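Local coordinates for protein putative glutathione S-transferase (Sinorhizobium meliloti, PDB 4MDC) that probably transfers glutathione onto electrophilic substrates, as a homodimeric glutathione S-transferase, at residues 105-110 and 115-120; 133-138 and 161-166; 181-186 and 221-226. All blocks are in the same frame, centred on the assembly; numbering follows the deposited sequence. Where two conformers were deposited one is given.

Contact 1. Residues 105-110 and 115-120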
loop_
_atom_site.group_PDB
_atom_site.type_symbol
_atom_site.label_atom_id
_atom_site.label_comp_id
_atom_site.label_asym_id
_atom_site.label_seq_id
_atom_site.Cartn_x
_atom_site.Cartn_y
_atom_site.Cartn_z
ATOM N N ARG B 105 -7.772 -14.323 17.200
ATOM C CA ARG B 105 -7.329 -13.057 16.657
ATOM C C ARG B 105 -6.226 -13.227 15.586
ATOM O O ARG B 105 -5.215 -13.835 15.850
ATOM C CB ARG B 105 -6.833 -12.163 17.790
ATOM C CG ARG B 105 -6.638 -10.700 17.377
ATOM C CD ARG B 105 -6.033 -9.824 18.465
ATOM N NE ARG B 105 -5.997 -8.404 18.067
ATOM C CZ ARG B 105 -5.578 -7.393 18.827
ATOM N NH1 ARG B 105 -5.151 -7.603 20.085
ATOM N NH2 ARG B 105 -5.609 -6.155 18.339
ATOM N N LEU B 106 -6.396 -12.587 14.447
ATOM C CA LEU B 106 -5.486 -12.700 13.316
ATOM C C LEU B 106 -4.377 -11.603 13.233
ATOM O O LEU B 106 -3.465 -11.699 12.411
ATOM C CB LEU B 106 -6.288 -12.704 12.048
ATOM C CG LEU B 106 -7.179 -13.930 11.899
ATOM C CD1 LEU B 106 -8.224 -13.637 10.861
ATOM C CD2 LEU B 106 -6.323 -15.146 11.551
ATOM N N LEU B 107 -4.527 -10.540 14.051
ATOM C CA LEU B 107 -3.524 -9.474 14.228
ATOM C C LEU B 107 -3.130 -9.317 15.703
ATOM O O LEU B 107 -3.934 -8.875 16.521
ATOM C CB LEU B 107 -4.094 -8.110 13.845
ATOM C CG LEU B 107 -3.084 -6.950 13.696
ATOM C CD1 LEU B 107 -2.010 -7.207 12.646
ATOM C CD2 LEU B 107 -3.843 -5.682 13.332
ATOM N N ALA B 108 -1.883 -9.622 16.022
ATOM C CA ALA B 108 -1.425 -9.590 17.399
ATOM C C ALA B 108 -1.594 -8.276 18.219
ATOM O O ALA B 108 -2.041 -7.250 17.714
ATOM C CB ALA B 108 0.020 -10.018 17.380
ATOM N N GLU B 109 -1.283 -8.352 19.509
ATOM C CA GLU B 109 -1.279 -7.177 20.393
ATOM C C GLU B 109 0.097 -6.460 20.391
ATOM O O GLU B 109 0.160 -5.244 20.293
ATOM C CB GLU B 109 -1.680 -7.629 21.788
ATOM C CG GLU B 109 -1.792 -6.521 22.826
ATOM C CD GLU B 109 -3.070 -5.720 22.735
ATOM O OE1 GLU B 109 -3.920 -6.003 21.855
ATOM O OE2 GLU B 109 -3.215 -4.776 23.540
ATOM N N ASP B 110 1.176 -7.231 20.430
ATOM C CA ASP B 110 2.529 -6.696 20.495
ATOM C C ASP B 110 2.903 -5.878 19.237
ATOM O O ASP B 110 2.727 -6.382 18.127
ATOM C CB ASP B 110 3.511 -7.850 20.640
ATOM C CG ASP B 110 4.924 -7.394 20.642
ATOM O OD1 ASP B 110 5.390 -6.919 21.691
ATOM O OD2 ASP B 110 5.570 -7.411 19.572
ATOM N N ALA B 115 3.761 -5.327 13.429
ATOM C CA ALA B 115 4.606 -4.828 12.335
ATOM C C ALA B 115 4.987 -5.962 11.351
ATOM O O ALA B 115 4.933 -5.791 10.125
ATOM C CB ALA B 115 5.846 -4.150 12.840
ATOM N N GLU B 116 5.332 -7.124 11.875
ATOM C CA GLU B 116 5.688 -8.262 10.994
ATOM C C GLU B 116 4.504 -8.851 10.228
ATOM O O GLU B 116 4.649 -9.161 9.060
ATOM C CB GLU B 116 6.387 -9.354 11.819
ATOM C CG GLU B 116 6.807 -10.589 11.037
ATOM C CD GLU B 116 7.827 -10.339 9.938
ATOM O OE1 GLU B 116 8.445 -9.255 9.828
ATOM O OE2 GLU B 116 8.034 -11.262 9.107
ATOM N N ILE B 117 3.343 -8.930 10.861
ATOM C CA ILE B 117 2.106 -9.371 10.189
ATOM C C ILE B 117 1.768 -8.405 9.053
ATOM O O ILE B 117 1.568 -8.821 7.904
ATOM C CB ILE B 117 0.958 -9.504 11.194
ATOM C CG1 ILE B 117 1.285 -10.625 12.158
ATOM C CG2 ILE B 117 -0.379 -9.758 10.469
ATOM C CD1 ILE B 117 0.429 -10.628 13.410
ATOM N N ARG B 118 1.847 -7.116 9.331
ATOM C CA ARG B 118 1.626 -6.092 8.293
ATOM C C ARG B 118 2.654 -6.217 7.157
ATOM O O ARG B 118 2.335 -5.968 5.988
ATOM C CB ARG B 118 1.645 -4.675 8.947
ATOM C CG ARG B 118 0.408 -4.432 9.801
ATOM C CD ARG B 118 0.527 -3.226 10.650
ATOM N NE ARG B 118 -0.689 -2.954 11.413
ATOM C CZ ARG B 118 -0.721 -2.321 12.576
ATOM N NH1 ARG B 118 0.402 -1.981 13.209
ATOM N NH2 ARG B 118 -1.900 -2.098 13.149
ATOM N N ARG B 119 3.931 -6.408 7.525
ATOM C CA ARG B 119 4.999 -6.411 6.517
ATOM C C ARG B 119 4.715 -7.533 5.496
ATOM O O ARG B 119 4.837 -7.370 4.272
ATOM C CB ARG B 119 6.350 -6.672 7.144
ATOM C CG ARG B 119 7.549 -6.604 6.175
ATOM C CD ARG B 119 8.882 -6.952 6.870
ATOM N NE ARG B 119 8.954 -8.388 7.155
ATOM C CZ ARG B 119 9.223 -9.335 6.243
ATOM N NH1 ARG B 119 9.525 -9.037 4.993
ATOM N NH2 ARG B 119 9.199 -10.603 6.594
ATOM N N LEU B 120 4.318 -8.678 6.023
ATOM C CA LEU B 120 3.970 -9.834 5.122
ATOM C C LEU B 120 2.681 -9.629 4.326
ATOM O O LEU B 120 2.597 -10.011 3.144
ATOM C CB LEU B 120 3.816 -11.116 5.940
ATOM C CG LEU B 120 5.145 -11.575 6.513
ATOM C CD1 LEU B 120 4.838 -12.542 7.651
ATOM C CD2 LEU B 120 6.010 -12.197 5.490
#

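Contact 2. Residues 133-138 and 161-166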
loop_
_atom_site.group_PDB
_atom_site.type_symbol
_atom_site.label_atom_id
_atom_site.label_comp_id
_atom_site.label_asym_id
_atom_site.label_seq_id
_atom_site.Cartn_x
_atom_site.Cartn_y
_atom_site.Cartn_z
ATOM N N THR B 133 0.956 -10.462 -9.956
ATOM C CA THR B 133 -0.424 -10.881 -10.045
ATOM C C THR B 133 -1.279 -9.913 -10.823
ATOM O O THR B 133 -2.080 -10.310 -11.696
ATOM C CB THR B 133 -0.994 -11.118 -8.633
ATOM O OG1 THR B 133 -0.040 -11.825 -7.819
ATOM C CG2 THR B 133 -2.214 -12.003 -8.725
ATOM N N ARG B 134 -1.173 -8.627 -10.529
ATOM C CA ARG B 134 -1.984 -7.638 -11.262
ATOM C C ARG B 134 -1.746 -7.633 -12.803
ATOM O O ARG B 134 -2.715 -7.783 -13.591
ATOM C CB ARG B 134 -1.784 -6.231 -10.665
ATOM C CG ARG B 134 -2.473 -5.150 -11.473
ATOM C CD ARG B 134 -2.530 -3.807 -10.761
ATOM N NE ARG B 134 -1.204 -3.196 -10.528
ATOM C CZ ARG B 134 -0.598 -3.008 -9.337
ATOM N NH1 ARG B 134 0.591 -2.419 -9.325
ATOM N NH2 ARG B 134 -1.120 -3.418 -8.184
ATOM N N PRO B 135 -0.483 -7.543 -13.251
ATOM C CA PRO B 135 -0.311 -7.609 -14.710
ATOM C C PRO B 135 -0.723 -8.947 -15.374
ATOM O O PRO B 135 -1.244 -8.966 -16.494
ATOM C CB PRO B 135 1.189 -7.353 -14.919
ATOM C CG PRO B 135 1.842 -7.449 -13.564
ATOM C CD PRO B 135 0.775 -7.217 -12.522
ATOM N N LEU B 136 -0.527 -10.047 -14.669
ATOM C CA LEU B 136 -0.857 -11.351 -15.218
ATOM C C LEU B 136 -2.359 -11.523 -15.338
ATOM O O LEU B 136 -2.877 -11.990 -16.382
ATOM C CB LEU B 136 -0.282 -12.429 -14.323
ATOM C CG LEU B 136 -0.291 -13.822 -14.912
ATOM C CD1 LEU B 136 0.967 -14.523 -14.497
ATOM C CD2 LEU B 136 -1.524 -14.567 -14.400
ATOM N N VAL B 137 -3.075 -11.143 -14.283
ATOM C CA VAL B 137 -4.563 -11.203 -14.309
ATOM C C VAL B 137 -5.106 -10.298 -15.443
ATOM O O VAL B 137 -6.074 -10.622 -16.158
ATOM C CB VAL B 137 -5.124 -10.833 -12.919
ATOM C CG1 VAL B 137 -6.605 -10.522 -12.986
ATOM C CG2 VAL B 137 -4.861 -11.958 -11.921
ATOM N N ARG B 138 -4.528 -9.124 -15.579
ATOM C CA ARG B 138 -5.018 -8.202 -16.604
ATOM C C ARG B 138 -4.868 -8.808 -17.990
ATOM O O ARG B 138 -5.800 -8.758 -18.806
ATOM C CB ARG B 138 -4.265 -6.884 -16.541
ATOM C CG ARG B 138 -4.742 -5.872 -17.581
ATOM C CD ARG B 138 -4.011 -4.548 -17.503
ATOM N NE ARG B 138 -4.329 -3.744 -18.670
ATOM C CZ ARG B 138 -5.392 -2.960 -18.807
ATOM N NH1 ARG B 138 -6.270 -2.826 -17.829
ATOM N NH2 ARG B 138 -5.556 -2.273 -19.940
ATOM N N ARG B 161 5.490 -12.661 -20.005
ATOM C CA ARG B 161 6.803 -13.207 -19.722
ATOM C C ARG B 161 7.451 -12.581 -18.504
ATOM O O ARG B 161 8.025 -13.281 -17.710
ATOM C CB ARG B 161 7.690 -13.098 -20.963
ATOM C CG ARG B 161 9.060 -13.691 -20.826
ATOM C CD ARG B 161 9.684 -13.660 -22.196
ATOM N NE ARG B 161 9.911 -12.302 -22.672
ATOM C CZ ARG B 161 9.355 -11.703 -23.739
ATOM N NH1 ARG B 161 8.467 -12.318 -24.532
ATOM N NH2 ARG B 161 9.708 -10.446 -24.017
ATOM N N THR B 162 7.374 -11.265 -18.405
ATOM C CA THR B 162 7.958 -10.531 -17.295
ATOM C C THR B 162 7.288 -10.991 -15.998
ATOM O O THR B 162 7.980 -11.314 -15.028
ATOM C CB THR B 162 7.822 -9.011 -17.490
ATOM O OG1 THR B 162 8.496 -8.642 -18.680
ATOM C CG2 THR B 162 8.500 -8.227 -16.348
ATOM N N SER B 163 5.955 -10.991 -15.979
ATOM C CA SER B 163 5.230 -11.352 -14.768
ATOM C C SER B 163 5.535 -12.767 -14.318
ATOM O O SER B 163 5.791 -13.023 -13.161
ATOM C CB SER B 163 3.741 -11.260 -14.993
ATOM O OG SER B 163 3.409 -10.002 -15.449
ATOM N N ARG B 164 5.516 -13.699 -15.263
ATOM C CA ARG B 164 5.889 -15.085 -14.979
ATOM C C ARG B 164 7.307 -15.232 -14.453
ATOM O O ARG B 164 7.546 -16.065 -13.574
ATOM C CB ARG B 164 5.693 -15.980 -16.204
ATOM C CG ARG B 164 4.217 -16.230 -16.457
ATOM C CD ARG B 164 3.913 -16.858 -17.797
ATOM N NE ARG B 164 2.495 -17.189 -17.827
ATOM C CZ ARG B 164 1.798 -17.420 -18.920
ATOM N NH1 ARG B 164 2.376 -17.333 -20.120
ATOM N NH2 ARG B 164 0.532 -17.749 -18.792
ATOM N N SER B 165 8.257 -14.511 -15.033
ATOM C CA SER B 165 9.647 -14.619 -14.586
ATOM C C SER B 165 9.802 -14.151 -13.127
ATOM O O SER B 165 10.803 -14.487 -12.483
ATOM C CB SER B 165 10.597 -13.798 -15.475
ATOM O OG SER B 165 10.500 -12.402 -15.172
ATOM N N ASN B 166 8.846 -13.373 -12.613
ATOM C CA ASN B 166 8.943 -12.867 -11.227
ATOM C C ASN B 166 8.332 -13.807 -10.174
ATOM O O ASN B 166 8.460 -13.572 -8.963
ATOM C CB ASN B 166 8.274 -11.501 -11.125
ATOM C CG ASN B 166 9.090 -10.395 -11.790
ATOM O OD1 ASN B 166 10.289 -10.482 -11.881
ATOM N ND2 ASN B 166 8.417 -9.377 -12.298
#

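Contact 3. Residues 181-186 and 221-226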
loop_
_atom_site.group_PDB
_atom_site.type_symbol
_atom_site.label_atom_id
_atom_site.label_comp_id
_atom_site.label_asym_id
_atom_site.label_seq_id
_atom_site.Cartn_x
_atom_site.Cartn_y
_atom_site.Cartn_z
ATOM N N ARG B 181 9.420 -21.044 10.068
ATOM C CA ARG B 181 8.478 -20.632 11.106
ATOM C C ARG B 181 7.214 -21.505 11.061
ATOM O O ARG B 181 6.885 -22.062 9.989
ATOM C CB ARG B 181 8.040 -19.177 10.899
ATOM C CG ARG B 181 9.156 -18.190 10.682
ATOM C CD ARG B 181 8.674 -16.889 10.083
ATOM N NE ARG B 181 9.742 -15.863 10.050
ATOM C CZ ARG B 181 9.559 -14.560 9.788
ATOM N NH1 ARG B 181 8.352 -14.071 9.547
ATOM N NH2 ARG B 181 10.605 -13.730 9.801
ATOM N N PRO B 182 6.455 -21.567 12.150
ATOM C CA PRO B 182 5.251 -22.396 12.129
ATOM C C PRO B 182 4.158 -21.837 11.232
ATOM O O PRO B 182 3.441 -22.617 10.588
ATOM C CB PRO B 182 4.772 -22.470 13.590
ATOM C CG PRO B 182 5.912 -21.959 14.399
ATOM C CD PRO B 182 6.806 -21.126 13.510
ATOM N N TRP B 183 4.028 -20.511 11.206
ATOM C CA TRP B 183 3.134 -19.799 10.266
ATOM C C TRP B 183 3.988 -18.623 9.702
ATOM O O TRP B 183 5.093 -18.390 10.216
ATOM C CB TRP B 183 1.904 -19.279 10.984
ATOM C CG TRP B 183 1.064 -20.350 11.594
ATOM C CD1 TRP B 183 1.229 -20.903 12.848
ATOM C CD2 TRP B 183 -0.027 -21.045 10.975
ATOM N NE1 TRP B 183 0.273 -21.873 13.038
ATOM C CE2 TRP B 183 -0.502 -21.985 11.898
ATOM C CE3 TRP B 183 -0.663 -20.943 9.732
ATOM C CZ2 TRP B 183 -1.613 -22.826 11.611
ATOM C CZ3 TRP B 183 -1.744 -21.787 9.439
ATOM C CH2 TRP B 183 -2.202 -22.721 10.372
ATOM N N LEU B 184 3.518 -17.889 8.700
ATOM C CA LEU B 184 4.425 -16.970 7.983
ATOM C C LEU B 184 4.999 -15.846 8.849
ATOM O O LEU B 184 6.156 -15.557 8.698
ATOM C CB LEU B 184 3.820 -16.378 6.751
ATOM C CG LEU B 184 3.347 -17.329 5.651
ATOM C CD1 LEU B 184 2.970 -16.537 4.398
ATOM C CD2 LEU B 184 4.309 -18.484 5.344
ATOM N N ALA B 185 4.222 -15.373 9.803
ATOM C CA ALA B 185 4.645 -14.284 10.695
ATOM C C ALA B 185 5.196 -14.725 12.004
ATOM O O ALA B 185 5.602 -13.874 12.835
ATOM C CB ALA B 185 3.485 -13.353 10.980
ATOM N N GLY B 186 5.227 -16.026 12.260
ATOM C CA GLY B 186 5.626 -16.502 13.562
ATOM C C GLY B 186 4.788 -17.662 14.073
ATOM O O GLY B 186 4.461 -18.605 13.317
ATOM N N TYR B 221 0.507 -24.228 1.996
ATOM C CA TYR B 221 -0.723 -23.877 1.299
ATOM C C TYR B 221 -1.826 -24.922 1.470
ATOM O O TYR B 221 -3.011 -24.592 1.588
ATOM C CB TYR B 221 -0.471 -23.623 -0.173
ATOM C CG TYR B 221 -1.689 -23.164 -0.931
ATOM C CD1 TYR B 221 -2.332 -21.965 -0.631
ATOM C CD2 TYR B 221 -2.222 -23.944 -1.966
ATOM C CE1 TYR B 221 -3.447 -21.533 -1.356
ATOM C CE2 TYR B 221 -3.346 -23.515 -2.660
ATOM C CZ TYR B 221 -3.966 -22.325 -2.329
ATOM O OH TYR B 221 -5.054 -21.869 -3.047
ATOM N N GLN B 222 -1.422 -26.171 1.529
ATOM C CA GLN B 222 -2.369 -27.237 1.785
ATOM C C GLN B 222 -3.075 -27.025 3.123
ATOM O O GLN B 222 -4.278 -27.250 3.207
ATOM C CB GLN B 222 -1.678 -28.602 1.693
ATOM C CG GLN B 222 -2.611 -29.709 1.283
ATOM C CD GLN B 222 -3.282 -30.254 2.501
ATOM O OE1 GLN B 222 -2.796 -30.036 3.638
ATOM N NE2 GLN B 222 -4.397 -30.939 2.311
ATOM N N ARG B 223 -2.368 -26.533 4.136
ATOM C CA ARG B 223 -2.979 -26.175 5.395
ATOM C C ARG B 223 -3.944 -25.024 5.261
ATOM O O ARG B 223 -5.026 -25.088 5.850
ATOM C CB ARG B 223 -1.963 -25.771 6.486
ATOM C CG ARG B 223 -1.157 -26.895 7.120
ATOM C CD ARG B 223 -0.250 -26.282 8.212
ATOM N NE ARG B 223 1.116 -26.083 7.729
ATOM C CZ ARG B 223 1.887 -25.034 8.012
ATOM N NH1 ARG B 223 1.423 -23.972 8.744
ATOM N NH2 ARG B 223 3.124 -25.004 7.534
ATOM N N LEU B 224 -3.588 -23.959 4.559
ATOM C CA LEU B 224 -4.533 -22.848 4.404
ATOM C C LEU B 224 -5.778 -23.239 3.557
ATOM O O LEU B 224 -6.916 -22.908 3.917
ATOM C CB LEU B 224 -3.896 -21.671 3.745
ATOM C CG LEU B 224 -3.178 -20.676 4.683
ATOM C CD1 LEU B 224 -4.168 -19.891 5.542
ATOM C CD2 LEU B 224 -2.165 -21.374 5.582
ATOM N N LYS B 225 -5.531 -23.891 2.430
ATOM C CA LYS B 225 -6.633 -24.204 1.513
ATOM C C LYS B 225 -7.636 -25.175 2.089
ATOM O O LYS B 225 -8.770 -25.256 1.588
ATOM C CB LYS B 225 -6.127 -24.632 0.106
ATOM C CG LYS B 225 -5.972 -26.107 -0.160
ATOM C CD LYS B 225 -5.335 -26.390 -1.524
ATOM C CE LYS B 225 -6.343 -26.228 -2.647
ATOM N NZ LYS B 225 -5.920 -26.977 -3.861
ATOM N N SER B 226 -7.234 -25.911 3.122
ATOM C CA SER B 226 -8.149 -26.845 3.807
ATOM C C SER B 226 -8.993 -26.213 4.896
ATOM O O SER B 226 -9.861 -26.857 5.444
ATOM C CB SER B 226 -7.416 -28.050 4.375
ATOM O OG SER B 226 -6.499 -27.677 5.368
HETATM O O HOH W 1 4.811 -23.004 8.065
#

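Contact 1. Residues 105-110 and 115-120
The flat guanidinium of Arg118 meets Leu107 obliquely: methyl CD2 of Leu107 lies 4.1 Å from Arg118 NH2, and the two side chains cross at about a right angle. Leu107 and Ala108 were each modelled in two conformers, and all their contacts here are those of the one described. This is where the linker of the glutathione S-transferase fold, coming from the thioredoxin-like N-terminal domain, folds back on the first turns of helix 111-145 in the helical domain. The charge of Arg118 is engaged beyond Leu107, with NE in a salt bridge to Glu91 and NH1 in another to Glu95 of the second subunit, so the group sits at the dimer interface. Within the linker, the Arg105 guanidinium carries Ala108 O over one face, 3.7 Å above its centre. At its edge, in plane, Glu109 OE1 accepts from Arg105 NH1 at 2.7 Å as a salt bridge. On the helix, Arg119 takes Glu116 side-on, using NE and NH2 for one carboxylate oxygen each. The apolar part of the contact belongs to Ile117. With CG2 anti to its backbone N, that methyl reaches Leu107 CD1 at 3.7 Å. The other branch ends in CD1, which packs on Ala108 CB and lies 3.6 Å from Ala108 N, a buried amide with no hydrogen-bonding partner in this conformer.

Contact 2. Residues 133-138 and 161-166
Leu136 and Arg164 set their side chains at about a right angle, methyl CD1 of Leu136 resting against the aliphatic CG of Arg164 at 4.2 Å. The leucine was modelled in two conformers, and this touch belongs to the one described. Its CG stands anti to the backbone N (chi1 -168°), which carries CD1 across to the Arg164 chain. From its own CG, Arg164 runs extended to NE, and its charged end continues past the leucine to a salt bridge between NH2 and Glu208. Ser163 meets the other helix differently. Its OG lies against the ring of Pro135, 3.5 Å from CB and the same from CG, while its CB faces Leu136 CB at 4.2 Å. The hydroxyl is not seeking a polar partner here: OG, placed beside its own backbone N, bonds to Ile159 O one turn earlier in its own helix, so it can lie against carbon without losing its hydrogen bond. Both helices belong to the all-helical C-terminal domain of the glutathione S-transferase fold, the long helix 111-145 and the short helix 157-165. Their local segments run roughly antiparallel, with an angle of 137° between directions and axes 8.9 Å apart at closest approach. The small serine lies at the narrowest point, Leu136 CA and Ser163 CA being 6.1 Å apart. Helix 111-145 is kinked here, since the ring nitrogen of Pro135 makes no bond to the preceding turn. The kink is thus at the residue whose ring Ser163 touches; Leu136, next in the chain, also packs on Leu206.

Contact 3. Residues 181-186 and 221-226
Trp183 and Arg223 are the residues whose backbones come nearest, yet their CA atoms are 10.1 Å apart: the loop meets the helix through Pro182 and Trp183, where a type I turn from Trp183 to Gly186 begins, and the gap is bridged by side chains reaching from the helix and from Trp183, one of them to a backbone carbonyl. The turn is closed in both directions between Trp183 and Gly186, N of each bonding to O of the other. It belongs to the loop leading into helix 191-205 in the helical domain of the glutathione S-transferase fold. Asp193, in the first turn of that helix, accepts a bond from Leu184 N and so ties the helix start to this loop. Across the contact, Arg223 makes the polar contacts. Its chain bends at chi3 (-99°), bringing NH1 to Pro182 O and over the indole. NH1 bonds to Pro182 O at 3.1 Å, approaching nearly along the carbonyl direction, but the N-H...O angle is bent, 136°, and the oxygen is tilted from the guanidinium plane. The same nitrogen sits 3.7 Å above one face of the Trp183 ring, displaced toward the rim. Since ring and guanidinium planes stand 78° apart, the arginine presents an edge to the indole; any cation-pi attraction is weak, with CZ 5.1 Å from the centre of the six-membered ring. A water gives the Pro182 carbonyl a second link to Arg223, accepting from NH2 at 2.7 Å and placed to donate to Pro182 O. NH2 also forms a salt bridge to Glu219, one turn back in the helix, which helps to fix the guanidinium. Leu224 comes to the rim of the indole near the ring plane, its CD2 3.9 Å from Trp183 CZ3.

Going from the N terminus, contact 1 closes first, a short turn-back with just four residues between 105-110 and 115-120 that pins the interdomain linker to the start of helix 111-145. Contact 2 opens farther along that same helix and closes on helix 157-165. Contact 3 follows, spanning 34 residues from the loop after helix 167-180 to helix 215-225. The three are in series, neither nested nor crossed. Contacts 1 and 3 nevertheless touch: Glu116 and Arg181 form a salt bridge, and Ile117 and Leu120 pack on Ala185. Contact 2 stands apart, its nearest atoms about 11 Å from contact 1 and about 12 Å from contact 3.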